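Local atomic coordinates of fusarinine C esterase sidJ (PDB entry 6GUP), a protein that hydrolyses the ester bonds of the siderophore fusarinine C, giving three fusarinine molecules and iron(III), but leaves triacetylfusarinine C intact. Residues 127-130 and 131-135; 170-173 and 174-178; 287-290 and 291-295. All coordinates share one frame; numbering follows the deposited sequence.

Interaction 1 of 3, residues 127-130 and 131-135; sequences QCVL and HYLSR
The imidazole of His131 and the phenol ring of Tyr132, the two flat groups here, each start from a CB that rests on a carbonyl oxygen one turn earlier: His131 CB is 3.1 Å from Gln127 O, and Tyr132 CB is 3.2 Å from Cys128 O. One face of the His131 ring is covered by Arg135 CG, 3.3 Å above the plane and over its centre, one helical turn further on. With CG anti to the backbone N (chi1 -162°), the His131 ring leads away from 127-130 and packs on helix 86-108, where NE2 is hydrogen-bonded to Asp87 OD1. Tyr132 likewise leads away from 127-130, into the protein; its OH is hydrogen-bonded to the backbone O of Met155, and Arg154 makes a cation-pi contact with its ring. Residues 127-134 make up most of helix 125-134, which follows strand 117-122 of the alpha/beta-hydrolase sheet and probably continues from a nucleophile elbow at Gly121, Ser123 and Gly125. Successive i to i+4 backbone bonds run from His131 N to Gln127 O, Tyr132 N to Cys128 O and Leu133 N to Val129 O. The last turn differs, because Leu130 O accepts twice from Ser134: from OG at 2.7 Å and from N at 2.9 Å. The two donors reach that oxygen from opposite faces of the carbonyl plane, OG standing 36° out of it. Ser134 chi1 of 65° sets OG between its own N and carbonyl carbon, folding the hydroxyl back onto the preceding turn just before Arg135 leaves helical geometry. On the side of strand 159-163, Val129 CG1 and Leu133 CD1 meet loosely at 4.4 Å, and both side chains pack on Ala160.

Interaction 2 of 3, residues 170-173 and 174-178; sequences EAIQ and WVLAE
Four consecutive i to i+4 hydrogen bonds tie 170-173 to 174-178 as one unbroken helix: Trp174 N to Glu170 O, Val175 N to Ala171 O, Leu176 N to Ile172 O and Ala177 N to Gln173 O. The bond from Leu176 N to Ile172 O, at 2.8 Å, is the straightest of the set, with an N-H...O angle of 162°, whereas the Ala177 bond bends to 137°. Ile172 O is also approached by the leucine side chain: Leu176 CG lies 3.3 Å from it, so the carbonyl receives the amide and is partly covered by the branch point of the same residue. Leu176 CG sits anti to its carbonyl carbon and beside its backbone N, which turns the side chain back along the helix. Its CD1 thereby comes 4.1 Å from Ile172 CG2, the two side chains lying next to each other and pointing the same way. Together they form an apolar ridge of helix 168-178, in the region following strand 159-163 of the alpha/beta-hydrolase sheet, and helix 185-205 packs against this ridge with Phe192 and Ile188. Val175 extends the same apolar surface: CG2 lies 3.3 Å from Ala171 O, and the side chain touches Ile188. Trp174 departs from the helix on another side. Its CB rests near Glu170 O and Ala171 O, and with CG anti to the backbone N the indole is carried away from 170-173 to the loop at Ala291. One face of the indole takes Glu178 CG, 3.3 Å above the plane and displaced toward the rim. The Glu170 carboxylate leads away from 174-178, and its OE2 is hydrogen-bonded to Ser254 OG, while the side chain of Gln173 meets Trp292.

Interaction 3 of 3, residues 287-290 and 291-295; sequences QSVP and AWVDK
A chi1 of 68° places Trp292 CG between its own backbone N and carbonyl carbon, folding the indole back over Pro290. The result is a CH-pi contact: Pro290 CB stands 3.3 Å from the centroid of the six-membered ring and only 10° off its normal, hence over the face. Pro290 CG reaches the same indole nearer its CZ2 side, at 3.6 Å from that atom. Val289 CG1, anti to its backbone N, is turned onto Val293 CB at 3.9 Å, and these two side chains cross at about a right angle. The backbone between them is a type I beta turn from Pro290 to Val293, closed by Val293 N to Pro290 O at 3.1 Å; the donor lies 61° out of the carbonyl plane. The turn belongs to the loop joining strand 278-283 to helix 295-307 in the alpha/beta-hydrolase fold, just after Asp286, the likely acid of a Ser-His-Asp triad. One water donates to both Pro290 O and Val293 O, bridging the two ends of the turn. A second accepts from Lys295 NZ and donates to Val289 O at 3.2 Å. The extended lysine chain runs back past Val289, and NZ also bonds to the backbone oxygens of Ser283 and Gly284. Asp294 takes the N-cap position of helix 295-307, its OD1 making weak bonds to the amides of Asp296 and Thr297.

How the interactions relate
Along the chain the three contacts follow in series, and each lies in an excursion after a parallel strand of the central sheet: helix 125-134 after 117-122, helix 168-178 after 159-163, and the loop 287-294 leading into helix 295-307 after 278-283. Those strands are neighbours in the sheet. Interactions 2 and 3 touch, with centres about 10 Å apart; Trp174 CE3 lies 3.6 Å from Trp292 CZ3, and Ala171 CB 3.5 Å from Ser288 O. Interaction 1 is buried and separate, its centre about 25 Å from interaction 2 and 23 Å from interaction 3. Interactions 1 and 3 come shortly after the probable nucleophile Ser123 and the probable acid Asp286 along the chain.

Interaction 1 of 3, residues 127-130 and 131-135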
loop_
_atom_site.group_PDB
_atom_site.type_symbol
_atom_site.label_atom_id
_atom_site.label_comp_id
_atom_site.label_asym_id
_atom_site.label_seq_id
_atom_site.Cartn_x
_atom_site.Cartn_y
_atom_site.Cartn_z
ATOM N N GLN A 127 -12.132 -12.060 -6.389
ATOM C CA GLN A 127 -12.282 -12.964 -5.242
ATOM C C GLN A 127 -12.944 -12.241 -4.073
ATOM O O GLN A 127 -13.858 -12.776 -3.452
ATOM C CB GLN A 127 -10.931 -13.522 -4.779
ATOM C CG GLN A 127 -10.226 -14.434 -5.772
ATOM C CD GLN A 127 -8.791 -14.736 -5.375
ATOM O OE1 GLN A 127 -8.423 -14.655 -4.201
ATOM N NE2 GLN A 127 -7.969 -15.085 -6.357
ATOM N N CYS A 128 -12.477 -11.023 -3.788
ATOM C CA CYS A 128 -13.056 -10.186 -2.729
ATOM C C CYS A 128 -14.537 -9.871 -2.964
ATOM O O CYS A 128 -15.315 -9.822 -2.010
ATOM C CB CYS A 128 -12.277 -8.874 -2.581
ATOM S SG CYS A 128 -10.488 -9.077 -2.426
ATOM N N VAL A 129 -14.916 -9.674 -4.227
ATOM C CA VAL A 129 -16.306 -9.375 -4.600
ATOM C C VAL A 129 -17.216 -10.572 -4.308
ATOM O O VAL A 129 -18.235 -10.423 -3.632
ATOM C CB VAL A 129 -16.427 -8.950 -6.088
ATOM C CG1 VAL A 129 -17.885 -8.753 -6.495
ATOM C CG2 VAL A 129 -15.639 -7.669 -6.344
ATOM N N LEU A 130 -16.845 -11.749 -4.812
ATOM C CA LEU A 130 -17.628 -12.974 -4.589
ATOM C C LEU A 130 -17.635 -13.400 -3.116
ATOM O O LEU A 130 -18.652 -13.880 -2.616
ATOM C CB LEU A 130 -17.116 -14.124 -5.474
ATOM C CG LEU A 130 -17.845 -15.476 -5.406
ATOM C CD1 LEU A 130 -19.349 -15.334 -5.595
ATOM C CD2 LEU A 130 -17.278 -16.436 -6.441
ATOM N N HIS A 131 -16.505 -13.215 -2.434
ATOM C CA HIS A 131 -16.388 -13.514 -1.000
ATOM C C HIS A 131 -17.257 -12.568 -0.160
ATOM O O HIS A 131 -17.904 -13.002 0.792
ATOM C CB HIS A 131 -14.921 -13.427 -0.561
ATOM C CG HIS A 131 -14.624 -14.104 0.739
ATOM N ND1 HIS A 131 -14.141 -15.394 0.809
ATOM C CD2 HIS A 131 -14.695 -13.660 2.015
ATOM C CE1 HIS A 131 -13.945 -15.720 2.075
ATOM N NE2 HIS A 131 -14.273 -14.685 2.826
ATOM N N TYR A 132 -17.273 -11.285 -0.526
ATOM C CA TYR A 132 -18.161 -10.288 0.097
ATOM C C TYR A 132 -19.630 -10.723 0.019
ATOM O O TYR A 132 -20.360 -10.635 1.010
ATOM C CB TYR A 132 -17.982 -8.914 -0.574
ATOM C CG TYR A 132 -18.714 -7.765 0.091
ATOM C CD1 TYR A 132 -20.064 -7.520 -0.174
ATOM C CD2 TYR A 132 -18.050 -6.901 0.965
ATOM C CE1 TYR A 132 -20.735 -6.466 0.428
ATOM C CE2 TYR A 132 -18.714 -5.841 1.571
ATOM C CZ TYR A 132 -20.054 -5.627 1.297
ATOM O OH TYR A 132 -20.720 -4.585 1.898
ATOM N N LEU A 133 -20.041 -11.199 -1.156
ATOM C CA LEU A 133 -21.438 -11.570 -1.414
ATOM C C LEU A 133 -21.851 -12.950 -0.891
ATOM O O LEU A 133 -23.010 -13.135 -0.523
ATOM C CB LEU A 133 -21.732 -11.501 -2.919
ATOM C CG LEU A 133 -21.638 -10.120 -3.571
ATOM C CD1 LEU A 133 -21.766 -10.239 -5.083
ATOM C CD2 LEU A 133 -22.693 -9.180 -3.005
ATOM N N SER A 134 -20.922 -13.907 -0.862
ATOM C CA SER A 134 -21.264 -15.321 -0.645
ATOM C C SER A 134 -21.150 -15.820 0.799
ATOM O O SER A 134 -21.880 -16.733 1.191
ATOM C CB SER A 134 -20.408 -16.208 -1.554
ATOM O OG SER A 134 -19.035 -16.135 -1.213
ATOM N N ARG A 135 -20.248 -15.233 1.585
ATOM C CA ARG A 135 -19.961 -15.739 2.932
ATOM C C ARG A 135 -20.977 -15.253 3.974
ATOM O O ARG A 135 -21.706 -14.292 3.716
ATOM C CB ARG A 135 -18.539 -15.349 3.351
ATOM C CG ARG A 135 -17.438 -15.814 2.407
ATOM C CD ARG A 135 -17.518 -17.287 2.027
ATOM N NE ARG A 135 -17.615 -18.164 3.200
ATOM C CZ ARG A 135 -16.640 -18.927 3.704
ATOM N NH1 ARG A 135 -16.894 -19.667 4.783
ATOM N NH2 ARG A 135 -15.421 -18.980 3.160
#

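Interaction 2 of 3, residues 170-173 and 174-178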
loop_
_atom_site.group_PDB
_atom_site.type_symbol
_atom_site.label_atom_id
_atom_site.label_comp_id
_atom_site.label_asym_id
_atom_site.label_seq_id
_atom_site.Cartn_x
_atom_site.Cartn_y
_atom_site.Cartn_z
ATOM N N GLU A 170 -5.184 -22.566 -12.077
ATOM C CA GLU A 170 -5.206 -22.900 -13.507
ATOM C C GLU A 170 -4.260 -22.035 -14.344
ATOM O O GLU A 170 -3.789 -22.482 -15.390
ATOM C CB GLU A 170 -6.629 -22.845 -14.071
ATOM C CG GLU A 170 -7.475 -24.037 -13.653
ATOM C CD GLU A 170 -8.800 -24.109 -14.376
ATOM O OE1 GLU A 170 -9.473 -23.066 -14.507
ATOM O OE2 GLU A 170 -9.183 -25.220 -14.799
ATOM N N ALA A 171 -3.986 -20.811 -13.892
ATOM C CA ALA A 171 -2.974 -19.961 -14.529
ATOM C C ALA A 171 -1.566 -20.545 -14.402
ATOM O O ALA A 171 -0.781 -20.475 -15.348
ATOM C CB ALA A 171 -3.015 -18.550 -13.959
ATOM N N ILE A 172 -1.258 -21.122 -13.240
ATOM C CA ILE A 172 0.033 -21.784 -13.015
ATOM C C ILE A 172 0.157 -23.061 -13.860
ATOM O O ILE A 172 1.218 -23.321 -14.428
ATOM C CB ILE A 172 0.279 -22.066 -11.509
ATOM C CG1 ILE A 172 0.457 -20.737 -10.760
ATOM C CG2 ILE A 172 1.517 -22.934 -11.308
ATOM C CD1 ILE A 172 0.409 -20.843 -9.251
ATOM N N GLN A 173 -0.924 -23.841 -13.943
ATOM C CA GLN A 173 -0.991 -25.013 -14.839
ATOM C C GLN A 173 -0.675 -24.651 -16.297
ATOM O O GLN A 173 0.004 -25.403 -16.998
ATOM C CB GLN A 173 -2.376 -25.672 -14.772
ATOM C CG GLN A 173 -2.665 -26.414 -13.474
ATOM C CD GLN A 173 -4.103 -26.902 -13.371
ATOM O OE1 GLN A 173 -4.862 -26.865 -14.342
ATOM N NE2 GLN A 173 -4.482 -27.365 -12.186
ATOM N N TRP A 174 -1.177 -23.496 -16.729
ATOM C CA TRP A 174 -0.948 -22.973 -18.079
ATOM C C TRP A 174 0.482 -22.455 -18.270
ATOM O O TRP A 174 1.053 -22.600 -19.353
ATOM C CB TRP A 174 -1.968 -21.867 -18.359
ATOM C CG TRP A 174 -2.024 -21.334 -19.760
ATOM C CD1 TRP A 174 -2.021 -20.024 -20.116
ATOM C CD2 TRP A 174 -2.122 -22.082 -20.983
ATOM N NE1 TRP A 174 -2.107 -19.895 -21.480
ATOM C CE2 TRP A 174 -2.173 -21.143 -22.040
ATOM C CE3 TRP A 174 -2.183 -23.449 -21.290
ATOM C CZ2 TRP A 174 -2.270 -21.528 -23.384
ATOM C CZ3 TRP A 174 -2.275 -23.833 -22.629
ATOM C CH2 TRP A 174 -2.319 -22.873 -23.658
ATOM N N VAL A 175 1.045 -21.850 -17.222
ATOM C CA VAL A 175 2.464 -21.454 -17.201
ATOM C C VAL A 175 3.386 -22.680 -17.283
ATOM O O VAL A 175 4.381 -22.654 -18.008
ATOM C CB VAL A 175 2.798 -20.587 -15.956
ATOM C CG1 VAL A 175 4.303 -20.478 -15.709
ATOM C CG2 VAL A 175 2.203 -19.195 -16.115
ATOM N N LEU A 176 3.056 -23.738 -16.543
ATOM C CA LEU A 176 3.811 -24.998 -16.605
ATOM C C LEU A 176 3.668 -25.716 -17.954
ATOM O O LEU A 176 4.580 -26.426 -18.371
ATOM C CB LEU A 176 3.396 -25.940 -15.469
ATOM C CG LEU A 176 3.725 -25.479 -14.045
ATOM C CD1 LEU A 176 2.957 -26.309 -13.027
ATOM C CD2 LEU A 176 5.221 -25.546 -13.773
ATOM N N ALA A 177 2.525 -25.538 -18.617
ATOM C CA ALA A 177 2.295 -26.099 -19.952
ATOM C C ALA A 177 3.027 -25.325 -21.054
ATOM O O ALA A 177 3.716 -25.929 -21.878
ATOM C CB ALA A 177 0.802 -26.149 -20.253
ATOM N N GLU A 178 2.876 -23.998 -21.056
ATOM C CA GLU A 178 3.334 -23.135 -22.164
ATOM C C GLU A 178 4.550 -22.240 -21.892
ATOM O O GLU A 178 5.187 -21.777 -22.841
ATOM C CB GLU A 178 2.179 -22.238 -22.618
ATOM C CG GLU A 178 1.041 -22.975 -23.305
ATOM C CD GLU A 178 1.436 -23.619 -24.623
ATOM O OE1 GLU A 178 2.238 -23.023 -25.375
ATOM O OE2 GLU A 178 0.934 -24.725 -24.913
#

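Interaction 3 of 3, residues 287-290 and 291-295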
loop_
_atom_site.group_PDB
_atom_site.type_symbol
_atom_site.label_atom_id
_atom_site.label_comp_id
_atom_site.label_asym_id
_atom_site.label_seq_id
_atom_site.Cartn_x
_atom_site.Cartn_y
_atom_site.Cartn_z
ATOM N N GLN A 287 -4.524 -14.390 -21.590
ATOM C CA GLN A 287 -3.324 -15.222 -21.635
ATOM C C GLN A 287 -3.101 -16.063 -20.369
ATOM O O GLN A 287 -2.291 -16.986 -20.393
ATOM C CB GLN A 287 -2.079 -14.372 -21.966
ATOM C CG GLN A 287 -1.550 -13.439 -20.870
ATOM C CD GLN A 287 -2.389 -12.188 -20.633
ATOM O OE1 GLN A 287 -3.390 -11.947 -21.310
ATOM N NE2 GLN A 287 -1.980 -11.388 -19.656
ATOM N N SER A 288 -3.794 -15.733 -19.274
ATOM C CA SER A 288 -3.730 -16.511 -18.029
ATOM C C SER A 288 -4.636 -17.745 -18.017
ATOM O O SER A 288 -4.431 -18.643 -17.204
ATOM C CB SER A 288 -4.084 -15.627 -16.827
ATOM O OG SER A 288 -3.196 -14.529 -16.723
ATOM N N VAL A 289 -5.634 -17.786 -18.899
ATOM C CA VAL A 289 -6.607 -18.878 -18.924
ATOM C C VAL A 289 -6.131 -19.942 -19.914
ATOM O O VAL A 289 -5.832 -19.609 -21.065
ATOM C CB VAL A 289 -8.009 -18.368 -19.315
ATOM C CG1 VAL A 289 -9.025 -19.505 -19.326
ATOM C CG2 VAL A 289 -8.450 -17.275 -18.348
ATOM N N PRO A 290 -6.051 -21.220 -19.476
ATOM C CA PRO A 290 -5.628 -22.282 -20.400
ATOM C C PRO A 290 -6.557 -22.456 -21.600
ATOM O O PRO A 290 -7.765 -22.233 -21.490
ATOM C CB PRO A 290 -5.632 -23.557 -19.541
ATOM C CG PRO A 290 -5.772 -23.125 -18.130
ATOM C CD PRO A 290 -6.271 -21.717 -18.103
ATOM N N ALA A 291 -5.981 -22.860 -22.730
ATOM C CA ALA A 291 -6.742 -23.111 -23.955
ATOM C C ALA A 291 -7.688 -24.314 -23.835
ATOM O O ALA A 291 -8.665 -24.403 -24.582
ATOM C CB ALA A 291 -5.799 -23.294 -25.137
ATOM N N TRP A 292 -7.401 -25.231 -22.906
ATOM C CA TRP A 292 -8.311 -26.349 -22.606
ATOM C C TRP A 292 -9.585 -25.955 -21.828
ATOM O O TRP A 292 -10.513 -26.760 -21.735
ATOM C CB TRP A 292 -7.571 -27.506 -21.903
ATOM C CG TRP A 292 -7.069 -27.247 -20.497
ATOM C CD1 TRP A 292 -7.804 -27.260 -19.343
ATOM C CD2 TRP A 292 -5.715 -26.986 -20.103
ATOM N NE1 TRP A 292 -6.996 -27.002 -18.261
ATOM C CE2 TRP A 292 -5.709 -26.832 -18.698
ATOM C CE3 TRP A 292 -4.506 -26.859 -20.802
ATOM C CZ2 TRP A 292 -4.540 -26.553 -17.976
ATOM C CZ3 TRP A 292 -3.341 -26.584 -20.084
ATOM C CH2 TRP A 292 -3.369 -26.433 -18.684
ATOM N N VAL A 293 -9.631 -24.736 -21.281
ATOM C CA VAL A 293 -10.819 -24.221 -20.589
ATOM C C VAL A 293 -11.804 -23.627 -21.601
ATOM O O VAL A 293 -11.439 -22.741 -22.379
ATOM C CB VAL A 293 -10.448 -23.139 -19.543
ATOM C CG1 VAL A 293 -11.692 -22.593 -18.843
ATOM C CG2 VAL A 293 -9.471 -23.698 -18.514
ATOM N N ASP A 294 -13.042 -24.120 -21.582
ATOM C CA ASP A 294 -14.139 -23.523 -22.348
ATOM C C ASP A 294 -14.714 -22.370 -21.516
ATOM O O ASP A 294 -15.379 -22.600 -20.504
ATOM C CB ASP A 294 -15.212 -24.577 -22.663
ATOM C CG ASP A 294 -16.190 -24.131 -23.749
ATOM O OD1 ASP A 294 -16.424 -22.915 -23.916
ATOM O OD2 ASP A 294 -16.742 -25.016 -24.436
ATOM N N LYS A 295 -14.448 -21.139 -21.950
ATOM C CA LYS A 295 -14.884 -19.936 -21.223
ATOM C C LYS A 295 -16.405 -19.743 -21.244
ATOM O O LYS A 295 -16.977 -19.210 -20.291
ATOM C CB LYS A 295 -14.213 -18.685 -21.794
ATOM C CG LYS A 295 -12.699 -18.660 -21.663
ATOM C CD LYS A 295 -12.125 -17.409 -22.307
ATOM C CE LYS A 295 -10.623 -17.512 -22.495
ATOM N NZ LYS A 295 -10.106 -16.353 -23.268
HETATM O O HOH W 1 -7.419 -17.910 -23.280
HETATM O O HOH W 2 -9.608 -20.887 -23.148
#